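PDB 3PBP: nucleoporin NUP82 from Saccharomyces cerevisiae, which serves as a structural component of the nuclear pore complex, its N-terminal domain, the part described here, containing the region that interacts with NUP116. Local coordinates for residues Phe59-Val64 with Ile105-Gln110; Thr68-Ser73 with Cys81-Asn86; Asp149-Phe154 with Tyr209-Ser214. The protein carries 1 engineered substitution. One frame throughout, in Å; residues are numbered along the deposited sequence.

The three contacts lie in the beta-propeller of the N-terminal domain of NUP82, one within a blade and two involving connections between strands. Contact 2 is the hairpin of strands 70-73 and 79-83. Along the chain it is nested inside the loop closed by contact 1, which joins the connection before strand 70-73 to helix 103-107, between strands 87-92 and 110-115. Their centres are about 15 Å apart, and they touch where Leu63 packs on Phe69 and Leu82. Contact 3 follows in series, its centre about 19 Å from that of contact 2 and about 27 Å from that of contact 1. Contacts 1 and 2 thus tie one blade to the connection leading into it, while contact 3 fastens a separate part.

Contact 1: Phe59-Val64 with Ile105-Gln110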
# COMPACT_ATOMS: atom_id res chain seq x y z
N PHE A 59 19.58 -19.72 17.01
CA PHE A 59 18.30 -20.26 16.57
C PHE A 59 18.38 -21.23 15.40
O PHE A 59 17.36 -21.53 14.79
CB PHE A 59 17.33 -19.10 16.24
CG PHE A 59 17.84 -18.16 15.18
CD1 PHE A 59 17.65 -18.43 13.83
CD2 PHE A 59 18.51 -16.98 15.53
CE1 PHE A 59 18.11 -17.55 12.84
CE2 PHE A 59 18.97 -16.09 14.55
CZ PHE A 59 18.77 -16.38 13.21
N SER A 60 19.58 -21.73 15.12
CA SER A 60 19.80 -22.70 14.04
C SER A 60 18.83 -23.87 14.17
O SER A 60 18.33 -24.40 13.18
CB SER A 60 21.22 -23.26 14.08
OG SER A 60 22.18 -22.22 13.99
N ARG A 61 18.57 -24.26 15.40
CA ARG A 61 17.67 -25.35 15.70
C ARG A 61 16.27 -25.09 15.16
O ARG A 61 15.52 -26.02 14.90
CB ARG A 61 17.59 -25.56 17.21
CG ARG A 61 17.12 -26.95 17.62
CD ARG A 61 16.03 -26.85 18.66
NE ARG A 61 16.36 -25.89 19.71
CZ ARG A 61 15.52 -25.54 20.68
NH1 ARG A 61 14.30 -26.07 20.72
NH2 ARG A 61 15.90 -24.65 21.60
N HIS A 62 15.92 -23.82 14.99
CA HIS A 62 14.60 -23.44 14.50
C HIS A 62 14.61 -22.92 13.07
O HIS A 62 13.61 -23.03 12.36
CB HIS A 62 14.00 -22.38 15.41
CG HIS A 62 13.68 -22.88 16.78
ND1 HIS A 62 12.63 -23.73 17.03
CD2 HIS A 62 14.29 -22.66 17.97
CE1 HIS A 62 12.60 -24.02 18.32
NE2 HIS A 62 13.60 -23.39 18.91
N LEU A 63 15.73 -22.35 12.65
CA LEU A 63 15.85 -21.81 11.30
C LEU A 63 17.29 -21.54 10.93
O LEU A 63 18.05 -20.94 11.69
CB LEU A 63 15.05 -20.51 11.17
CG LEU A 63 15.30 -19.64 9.92
CD1 LEU A 63 14.89 -20.37 8.66
CD2 LEU A 63 14.53 -18.35 10.05
N VAL A 64 17.66 -22.01 9.74
CA VAL A 64 18.99 -21.78 9.21
C VAL A 64 18.70 -20.82 8.06
O VAL A 64 17.89 -21.13 7.19
CB VAL A 64 19.64 -23.08 8.68
CG1 VAL A 64 20.90 -22.74 7.91
CG2 VAL A 64 19.97 -24.01 9.84
N ILE A 105 12.96 -22.52 27.36
CA ILE A 105 12.94 -21.06 27.41
C ILE A 105 13.33 -20.44 26.07
O ILE A 105 12.86 -19.36 25.73
CB ILE A 105 13.89 -20.53 28.52
CG1 ILE A 105 13.26 -20.74 29.89
CG2 ILE A 105 14.20 -19.06 28.29
CD1 ILE A 105 14.04 -20.12 31.05
N GLN A 106 14.17 -21.13 25.31
CA GLN A 106 14.61 -20.63 24.02
C GLN A 106 13.53 -20.79 22.98
O GLN A 106 13.47 -20.02 22.01
CB GLN A 106 15.85 -21.38 23.54
CG GLN A 106 17.05 -21.24 24.46
CD GLN A 106 18.27 -21.96 23.92
OE1 GLN A 106 18.18 -23.09 23.44
NE2 GLN A 106 19.42 -21.30 24.00
N ASP A 107 12.67 -21.78 23.16
CA ASP A 107 11.59 -22.00 22.21
C ASP A 107 10.52 -20.97 22.48
O ASP A 107 9.67 -20.70 21.63
CB ASP A 107 11.02 -23.41 22.36
CG ASP A 107 12.04 -24.49 22.05
OD1 ASP A 107 13.20 -24.13 21.74
OD2 ASP A 107 11.68 -25.69 22.11
N ALA A 108 10.56 -20.40 23.67
CA ALA A 108 9.60 -19.39 24.07
C ALA A 108 9.75 -18.16 23.17
O ALA A 108 8.79 -17.43 22.95
CB ALA A 108 9.82 -19.00 25.53
N PHE A 109 10.96 -17.96 22.66
CA PHE A 109 11.26 -16.83 21.81
C PHE A 109 10.82 -17.01 20.36
O PHE A 109 10.98 -16.10 19.55
CB PHE A 109 12.74 -16.51 21.89
CG PHE A 109 13.19 -16.12 23.27
CD1 PHE A 109 12.52 -15.12 23.97
CD2 PHE A 109 14.26 -16.76 23.88
CE1 PHE A 109 12.89 -14.77 25.24
CE2 PHE A 109 14.64 -16.42 25.17
CZ PHE A 109 13.96 -15.41 25.85
N GLN A 110 10.27 -18.17 20.05
CA GLN A 110 9.77 -18.42 18.71
C GLN A 110 8.31 -18.09 18.88
O GLN A 110 7.54 -18.87 19.43
CB GLN A 110 9.97 -19.88 18.30
CG GLN A 110 11.42 -20.31 18.18
CD GLN A 110 12.25 -19.42 17.24
OE1 GLN A 110 11.92 -19.25 16.06
NE2 GLN A 110 13.33 -18.85 17.78
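His62 and Gln110, whose CA atoms are 8.1 Å apart, face each other across the space bridged by their side chains: the irregular connection 59-64 on one side, and on the other helix 103-107 with the type I turn from Asp107 to Gln110. Gln110 comes over one face of the His62 imidazole, its CG standing 3.6 Å from the ring centroid and only 6° off the normal, a CH-pi contact. The bend at chi2 (-54°) folds CD back beside the ring, and the amide lies stacked on the imidazole with the two planes 6° apart. At the edge of the same ring, His62 NE2 donates to Asp107 OD1 over 3.0 Å. The oxygen lies in the imidazole plane but is met from well above the carboxylate plane, the two groups being turned almost perpendicular.

The setting is a connection between two blades of the propeller: residues 59-64 follow strand 55-58, the outermost strand of one four-stranded sheet, and lead toward strand 70-73 of the next, while helix 103-107 interrupts the path from strand 87-92 to strand 110-115 in that second sheet. Arg61 adds a salt bridge to the same carboxylate. Its NH1 reaches Asp107 OD2 at 3.0 Å, a weak hydrogen bond, and NH2 makes another weak one with OD1. A third weak bond runs from Arg61 NH2 to Gln106 OE1 at 3.3 Å, close to the guanidinium plane, and Gln106 NE2 is in turn weakly bonded to Val100 O. His62 NE2 sits over the centre of the guanidinium, 3.3 Å above its plane, which would bring two potentially positive groups together beside the single carboxylate of Asp107.

Contact 2: Thr68-Ser73 with Cys81-Asn86; sequences TFHVIS and CLFNDN
The beta hairpin of strands 70-73 and 79-83 opens a four-stranded antiparallel sheet, one blade of the propeller, and strand 70-73 is its outermost member on the side that in this fold faces the central axis. His70 and Phe83 form a hydrogen-bonded pair, with His70 N to Phe83 O at 2.7 Å and Phe83 N to His70 O at 2.9 Å, both nearly straight. Ile72 and Cys81 form the next such pair, and between them Val71 and Leu82 make the non-hydrogen-bonded pair, their CA atoms 4.2 Å apart.

On the face carrying His70, Ile72, Cys81 and Phe83, the Phe83 CG stands between the backbone N and the carbonyl carbon (chi1 66°), and the ring lies across the hairpin. His70 CB rests over one face of that ring, toward its rim, 3.9 Å from the centroid in a CH-pi contact. The two aromatic planes are only 14° apart but slid so far that the rings barely overlap. Ile72 CG1 meets Cys81 CB nearby. On the other face, Val71 and Leu82 lie side by side, CG1 against CG at 3.8 Å.

Beyond the paired residues, Asn84 CB sits over the centre of the Phe69 ring, 3.9 Å from its centroid, with the amide tilted 34° from the ring plane. Asn84 OD1 accepts from Asn86 N at 2.8 Å, an Asx turn, and also from Glu87 N, which leads the chain into strand 87-92. Val71 touches Tyr25 and Phe27 of strand 24-29, and Phe83 reaches Ile127 and Val130. Backbone bonds thus set the register of the hairpin, while one amide oxygen, held by two N-H groups, keeps the Asn84 side chain poised against the aromatic ring beside it.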
# COMPACT_ATOMS: atom_id res chain seq x y z
N THR A 68 18.58 -15.78 0.62
CA THR A 68 17.28 -15.46 0.03
C THR A 68 16.32 -14.81 1.04
O THR A 68 15.36 -14.13 0.66
CB THR A 68 16.62 -16.73 -0.55
OG1 THR A 68 17.33 -17.12 -1.72
CG2 THR A 68 15.15 -16.48 -0.91
N PHE A 69 16.58 -15.04 2.32
CA PHE A 69 15.75 -14.48 3.38
C PHE A 69 15.94 -12.98 3.58
O PHE A 69 17.02 -12.45 3.34
CB PHE A 69 16.05 -15.17 4.72
CG PHE A 69 15.29 -16.43 4.95
CD1 PHE A 69 15.55 -17.57 4.21
CD2 PHE A 69 14.27 -16.46 5.90
CE1 PHE A 69 14.79 -18.73 4.40
CE2 PHE A 69 13.50 -17.62 6.10
CZ PHE A 69 13.76 -18.75 5.35
N HIS A 70 14.87 -12.32 4.01
CA HIS A 70 14.89 -10.90 4.34
C HIS A 70 14.57 -10.89 5.83
O HIS A 70 13.81 -11.76 6.30
CB HIS A 70 13.79 -10.12 3.63
CG HIS A 70 13.95 -10.02 2.15
ND1 HIS A 70 13.84 -11.10 1.31
CD2 HIS A 70 14.14 -8.94 1.35
CE1 HIS A 70 13.95 -10.70 0.05
NE2 HIS A 70 14.13 -9.39 0.05
N VAL A 71 15.15 -9.97 6.59
CA VAL A 71 14.80 -9.90 8.01
C VAL A 71 14.59 -8.43 8.37
O VAL A 71 15.38 -7.56 8.00
CB VAL A 71 15.88 -10.54 8.95
CG1 VAL A 71 16.41 -11.82 8.36
CG2 VAL A 71 16.98 -9.59 9.20
N ILE A 72 13.50 -8.16 9.08
CA ILE A 72 13.21 -6.79 9.48
C ILE A 72 12.98 -6.78 10.98
O ILE A 72 12.71 -7.81 11.58
CB ILE A 72 11.96 -6.23 8.77
CG1 ILE A 72 10.77 -7.15 9.04
CG2 ILE A 72 12.21 -6.14 7.29
CD1 ILE A 72 9.47 -6.63 8.50
N SER A 73 13.08 -5.60 11.56
CA SER A 73 12.89 -5.44 13.00
C SER A 73 11.74 -4.50 13.30
O SER A 73 11.48 -3.57 12.55
CB SER A 73 14.17 -4.89 13.62
OG SER A 73 13.94 -4.39 14.93
N CYS A 81 11.49 -10.27 12.24
CA CYS A 81 10.68 -11.03 11.32
C CYS A 81 11.59 -11.49 10.20
O CYS A 81 12.13 -10.67 9.46
CB CYS A 81 9.55 -10.18 10.75
SG CYS A 81 8.43 -11.13 9.71
N LEU A 82 11.78 -12.81 10.10
CA LEU A 82 12.64 -13.39 9.08
C LEU A 82 11.73 -14.13 8.10
O LEU A 82 10.89 -14.95 8.50
CB LEU A 82 13.66 -14.35 9.72
CG LEU A 82 14.37 -13.75 10.94
CD1 LEU A 82 13.50 -13.98 12.16
CD2 LEU A 82 15.74 -14.37 11.16
N PHE A 83 11.88 -13.82 6.81
CA PHE A 83 11.03 -14.43 5.80
C PHE A 83 11.63 -14.54 4.41
O PHE A 83 12.61 -13.87 4.08
CB PHE A 83 9.72 -13.65 5.68
CG PHE A 83 9.90 -12.25 5.13
CD1 PHE A 83 10.30 -11.21 5.96
CD2 PHE A 83 9.69 -11.99 3.78
CE1 PHE A 83 10.50 -9.91 5.45
CE2 PHE A 83 9.89 -10.70 3.26
CZ PHE A 83 10.29 -9.66 4.10
N ASN A 84 11.03 -15.41 3.61
CA ASN A 84 11.44 -15.59 2.23
C ASN A 84 10.14 -15.63 1.42
O ASN A 84 9.10 -15.17 1.89
CB ASN A 84 12.26 -16.88 2.05
CG ASN A 84 11.50 -18.14 2.47
OD1 ASN A 84 10.33 -18.10 2.87
ND2 ASN A 84 12.18 -19.28 2.37
N ASP A 85 10.19 -16.17 0.21
CA ASP A 85 8.99 -16.21 -0.61
C ASP A 85 7.99 -17.27 -0.15
O ASP A 85 6.85 -17.31 -0.61
CB ASP A 85 9.38 -16.48 -2.06
CG ASP A 85 10.10 -17.80 -2.23
OD1 ASP A 85 11.11 -18.04 -1.52
OD2 ASP A 85 9.67 -18.60 -3.09
N ASN A 86 8.40 -18.10 0.80
CA ASN A 86 7.53 -19.17 1.23
C ASN A 86 7.07 -19.15 2.67
O ASN A 86 5.95 -19.54 2.97
CB ASN A 86 8.22 -20.50 0.90
CG ASN A 86 7.40 -21.71 1.35
OD1 ASN A 86 7.40 -22.08 2.53
ND2 ASN A 86 6.68 -22.32 0.40

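Contact 3: Asp149-Phe154 with Tyr209-Ser214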
# COMPACT_ATOMS: atom_id res chain seq x y z
N ASP A 149 -1.03 -9.75 -5.02
CA ASP A 149 -1.34 -8.32 -4.94
C ASP A 149 -2.33 -8.30 -3.78
O ASP A 149 -3.01 -7.31 -3.50
CB ASP A 149 -1.99 -7.79 -6.23
CG ASP A 149 -0.98 -7.57 -7.34
OD1 ASP A 149 0.14 -7.08 -7.03
OD2 ASP A 149 -1.31 -7.88 -8.51
N THR A 150 -2.38 -9.43 -3.10
CA THR A 150 -3.23 -9.63 -1.96
C THR A 150 -2.42 -9.14 -0.74
O THR A 150 -1.20 -9.32 -0.68
CB THR A 150 -3.58 -11.15 -1.86
OG1 THR A 150 -4.84 -11.31 -1.19
CG2 THR A 150 -2.50 -11.92 -1.09
N ILE A 151 -3.09 -8.48 0.21
CA ILE A 151 -2.41 -7.98 1.41
C ILE A 151 -3.07 -8.60 2.63
O ILE A 151 -4.27 -8.45 2.84
CB ILE A 151 -2.49 -6.43 1.48
CG1 ILE A 151 -1.85 -5.82 0.22
CG2 ILE A 151 -1.77 -5.94 2.74
CD1 ILE A 151 -2.14 -4.35 0.03
N THR A 152 -2.29 -9.30 3.44
CA THR A 152 -2.83 -9.99 4.61
C THR A 152 -2.26 -9.54 5.96
O THR A 152 -1.07 -9.24 6.09
CB THR A 152 -2.58 -11.52 4.47
OG1 THR A 152 -2.90 -11.93 3.14
CG2 THR A 152 -3.42 -12.30 5.47
N MSE A 153 -3.13 -9.52 6.97
CA MSE A 153 -2.69 -9.14 8.30
C MSE A 153 -2.81 -10.34 9.24
O MSE A 153 -3.89 -10.90 9.42
CB MSE A 153 -3.53 -8.00 8.85
CG MSE A 153 -3.18 -6.63 8.33
SE MSE A 153 -4.21 -5.26 9.26
CE MSE A 153 -5.75 -5.13 8.10
N PHE A 154 -1.69 -10.71 9.84
CA PHE A 154 -1.66 -11.84 10.76
C PHE A 154 -1.49 -11.32 12.19
O PHE A 154 -0.72 -10.38 12.44
CB PHE A 154 -0.46 -12.76 10.46
CG PHE A 154 -0.59 -13.53 9.18
CD1 PHE A 154 -1.42 -14.64 9.10
CD2 PHE A 154 0.17 -13.18 8.06
CE1 PHE A 154 -1.49 -15.39 7.93
CE2 PHE A 154 0.10 -13.93 6.89
CZ PHE A 154 -0.73 -15.04 6.82
N TYR A 209 -7.52 3.17 4.09
CA TYR A 209 -7.76 4.04 5.23
C TYR A 209 -9.16 3.72 5.75
O TYR A 209 -10.15 4.00 5.08
CB TYR A 209 -7.68 5.52 4.81
CG TYR A 209 -7.81 6.49 5.97
CD1 TYR A 209 -7.10 6.28 7.15
CD2 TYR A 209 -8.64 7.61 5.89
CE1 TYR A 209 -7.21 7.15 8.23
CE2 TYR A 209 -8.76 8.50 6.96
CZ TYR A 209 -8.04 8.27 8.13
OH TYR A 209 -8.13 9.13 9.20
N PRO A 210 -9.26 3.13 6.96
CA PRO A 210 -8.17 2.76 7.87
C PRO A 210 -7.58 1.37 7.61
O PRO A 210 -8.25 0.50 7.07
CB PRO A 210 -8.87 2.80 9.21
CG PRO A 210 -10.17 2.06 8.85
CD PRO A 210 -10.56 2.70 7.51
N PHE A 211 -6.33 1.15 8.00
CA PHE A 211 -5.70 -0.16 7.86
C PHE A 211 -5.28 -0.49 9.29
O PHE A 211 -4.15 -0.26 9.69
CB PHE A 211 -4.46 -0.09 6.97
CG PHE A 211 -3.96 -1.43 6.54
CD1 PHE A 211 -4.49 -2.06 5.42
CD2 PHE A 211 -2.95 -2.06 7.24
CE1 PHE A 211 -4.01 -3.28 5.00
CE2 PHE A 211 -2.46 -3.29 6.83
CZ PHE A 211 -2.99 -3.90 5.71
N LEU A 212 -6.22 -1.04 10.04
CA LEU A 212 -6.00 -1.31 11.46
C LEU A 212 -5.65 -2.73 11.88
O LEU A 212 -6.08 -3.70 11.28
CB LEU A 212 -7.24 -0.86 12.22
CG LEU A 212 -7.80 0.49 11.75
CD1 LEU A 212 -9.26 0.62 12.11
CD2 LEU A 212 -6.99 1.62 12.34
N PRO A 213 -4.85 -2.85 12.95
CA PRO A 213 -4.45 -4.15 13.49
C PRO A 213 -5.60 -4.58 14.41
O PRO A 213 -6.62 -3.90 14.46
CB PRO A 213 -3.16 -3.81 14.24
CG PRO A 213 -3.46 -2.48 14.80
CD PRO A 213 -4.14 -1.76 13.64
N SER A 214 -5.48 -5.69 15.14
CA SER A 214 -6.57 -6.13 16.01
C SER A 214 -6.58 -5.35 17.33
O SER A 214 -7.62 -5.25 18.00
CB SER A 214 -6.44 -7.61 16.32
OG SER A 214 -5.34 -7.82 17.18
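One face of the Phe211 ring is taken by Met153, present as selenomethionine: its terminal CE lies over the ring centre, 3.9 Å from the centroid and 12° off the normal, a CH-pi contact. The selenium stands obliquely to the same ring, 4.1 Å from the centroid, and approaches Phe211 CE2 to 3.6 Å. This is a Met-aromatic contact in which the two side chains reach toward each other tip to tip. Ile151, two residues earlier on the strand, also reaches the ring, its CG2 lying 3.8 Å from Phe211 CZ in a slanting approach.

The torsions account for the meeting. Phe211 CG is anti to the backbone N (chi1 -167°), which carries the ring out of its loop toward the strand. Met153 bends at chi3 (-91°), bringing CE round over the ring. The selenium and CE also lie beside the carbonyl of Leu212, whose oxygen is hydrogen-bonded to Arg277 NH1. No hydrogen bond joins the two segments; the side-chain packing is apolar, and every residue that touches is buried. An alanine in place of Phe211 would probably open a gap beside Met153 and Ile151, depriving CE of Met153 and CG2 of Ile151 of their aromatic partner and setting the selenomethionine end free to turn.

The loop itself, entered through a cis peptide bond before Pro210, is held at Phe211 O by His133 NE2. Strand 151-155 is paired on one side with strand 141-146 and on the other with strand 164-166, within one blade of the propeller. Phe211 touches Leu166 of strand 164-166 and Leu194 of strand 194-198, while Ile151 meets Cys196 of the latter, placing the contact where the loop before strand 215-217 packs against strands 151-155, 164-166 and 194-198.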